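Local coordinates for protein lectin 2 (Agrocybe aegerita, PDB 4TQJ) that binds glycans, recognising N-acetylglucosamine at their non-reducing ends, as a fungal lectin with FG-GAP-like repeats of the beta-propeller class, at residues A177-N182 with G260-V265. The protein carries 1 engineered substitution. Numbering follows the deposited sequence.
Sequences ADVTGN and GVFGQV
Phe262 turns the edge of its ring, not a face, to Val179: CG1 of Val179 lies near the ring plane, 4.3 Å from CZ of Phe262. The CB of Phe262 does not point at residues 177-182. With CG anti to the backbone C (chi1 -66°) and the ring square to the plane of CA, CB and CG (chi2 -92°), the far end of the side chain swings back to them; it also touches Asn256, Val212 and Ile213. The second flat group, the carboxylate of Asp178, works within its own turn. Its OD1 accepts the backbone N of Gly181 at 2.9 Å, met from above the carboxylate plane (39° out of it), which makes an Asx motif; the longer approach of Asn182 N to the same oxygen, 3.4 Å, is weak. OD2 takes the N of Gly183, so both carboxylate oxygens hold the bend.

Between the two backbones, O of Val179 comes within 2.9 Å of N of Gly260, but the angle is too poor for a hydrogen bond. Asn256 mediates instead: its ND2 donates to Val179 O and its OD1 accepts from Gly260 N, one side-chain amide bonded to both segments. Gly260 lies beside Thr180, their CA atoms 4.4 Å apart.

The contact is small: one apolar side-chain touch beside a close backbone approach. It joins the turn between strands 173-177 and 186-190 to the loop between 251-254 and 266-269 of the next propeller sheet, its centre about 19 Å from that of the chain. Phe262 bridges these sheets by reaching 210-213, the outermost strand of the first.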
loop_
_atom_site.group_PDB
_atom_site.type_symbol
_atom_site.label_atom_id
_atom_site.label_comp_id
_atom_site.label_asym_id
_atom_site.label_seq_id
_atom_site.Cartn_x
_atom_site.Cartn_y
_atom_site.Cartn_z
ATOM N N ALA A 177 -13.547 -3.602 20.923
ATOM C CA ALA A 177 -13.917 -4.543 19.878
ATOM C C ALA A 177 -15.392 -4.389 19.583
ATOM O O ALA A 177 -16.158 -3.993 20.446
ATOM C CB ALA A 177 -13.619 -5.974 20.320
ATOM N N ASP A 178 -15.798 -4.714 18.366
ATOM C CA ASP A 178 -17.215 -4.724 18.060
ATOM C C ASP A 178 -17.812 -6.049 18.502
ATOM O O ASP A 178 -17.596 -7.077 17.855
ATOM C CB ASP A 178 -17.458 -4.521 16.565
ATOM C CG ASP A 178 -18.928 -4.367 16.243
ATOM O OD1 ASP A 178 -19.729 -4.263 17.194
ATOM O OD2 ASP A 178 -19.281 -4.353 15.051
ATOM N N VAL A 179 -18.536 -6.022 19.620
ATOM C CA VAL A 179 -19.239 -7.205 20.104
ATOM C C VAL A 179 -20.749 -7.079 19.874
ATOM O O VAL A 179 -21.450 -8.086 19.806
ATOM C CB VAL A 179 -18.975 -7.460 21.602
ATOM C CG1 VAL A 179 -17.489 -7.656 21.865
ATOM C CG2 VAL A 179 -19.496 -6.309 22.442
ATOM N N THR A 180 -21.256 -5.852 19.747
ATOM C CA THR A 180 -22.701 -5.662 19.557
ATOM C C THR A 180 -23.134 -5.929 18.127
ATOM O O THR A 180 -24.314 -6.158 17.869
ATOM C CB THR A 180 -23.175 -4.245 19.911
ATOM O OG1 THR A 180 -22.586 -3.303 19.007
ATOM C CG2 THR A 180 -22.821 -3.890 21.349
ATOM N N GLY A 181 -22.188 -5.874 17.196
ATOM C CA GLY A 181 -22.484 -6.110 15.794
ATOM C C GLY A 181 -22.942 -4.892 15.004
ATOM O O GLY A 181 -23.568 -5.042 13.958
ATOM N N ASN A 182 -22.638 -3.687 15.485
ATOM C CA ASN A 182 -23.071 -2.472 14.779
ATOM C C ASN A 182 -21.940 -1.771 14.037
ATOM O O ASN A 182 -22.074 -0.611 13.651
ATOM C CB ASN A 182 -23.780 -1.492 15.728
ATOM C CG ASN A 182 -22.825 -0.830 16.706
ATOM O OD1 ASN A 182 -21.678 -1.241 16.840
ATOM N ND2 ASN A 182 -23.302 0.194 17.402
ATOM N N GLY A 260 -23.714 -9.264 21.107
ATOM C CA GLY A 260 -23.098 -8.966 22.388
ATOM C C GLY A 260 -23.663 -9.792 23.524
ATOM O O GLY A 260 -23.407 -9.504 24.690
ATOM N N VAL A 261 -24.431 -10.823 23.194
ATOM C CA VAL A 261 -24.836 -11.803 24.198
ATOM C C VAL A 261 -23.954 -13.048 24.089
ATOM O O VAL A 261 -23.859 -13.653 23.010
ATOM C CB VAL A 261 -26.311 -12.232 24.016
ATOM C CG1 VAL A 261 -26.704 -13.227 25.111
ATOM C CG2 VAL A 261 -27.243 -11.012 24.030
ATOM N N PHE A 262 -23.343 -13.457 25.204
ATOM C CA PHE A 262 -22.409 -14.585 25.200
ATOM C C PHE A 262 -22.961 -15.892 25.756
ATOM O O PHE A 262 -23.674 -15.896 26.762
ATOM C CB PHE A 262 -21.103 -14.201 25.910
ATOM C CG PHE A 262 -20.330 -13.142 25.177
ATOM C CD1 PHE A 262 -19.357 -13.488 24.264
ATOM C CD2 PHE A 262 -20.637 -11.800 25.351
ATOM C CE1 PHE A 262 -18.668 -12.516 23.558
ATOM C CE2 PHE A 262 -19.952 -10.819 24.652
ATOM C CZ PHE A 262 -18.969 -11.178 23.755
ATOM N N GLY A 263 -22.616 -16.991 25.085
ATOM C CA GLY A 263 -23.025 -18.324 25.477
ATOM C C GLY A 263 -22.143 -18.935 26.557
ATOM O O GLY A 263 -21.263 -18.278 27.108
ATOM N N GLN A 264 -22.385 -20.201 26.875
ATOM C CA GLN A 264 -21.647 -20.849 27.950
ATOM C C GLN A 264 -20.155 -20.965 27.623
ATOM O O GLN A 264 -19.757 -21.036 26.461
ATOM C CB GLN A 264 -22.244 -22.217 28.286
ATOM C CG GLN A 264 -22.303 -23.171 27.119
ATOM C CD GLN A 264 -22.875 -24.530 27.498
ATOM O OE1 GLN A 264 -23.885 -24.971 26.932
ATOM N NE2 GLN A 264 -22.222 -25.210 28.454
ATOM N N VAL A 265 -19.337 -20.978 28.667
ATOM C CA VAL A 265 -17.891 -21.014 28.512
ATOM C C VAL A 265 -17.401 -22.450 28.424
ATOM O O VAL A 265 -17.505 -23.210 29.393
ATOM C CB VAL A 265 -17.222 -20.313 29.691
ATOM C CG1 VAL A 265 -15.707 -20.418 29.599
ATOM C CG2 VAL A 265 -17.685 -18.857 29.749
#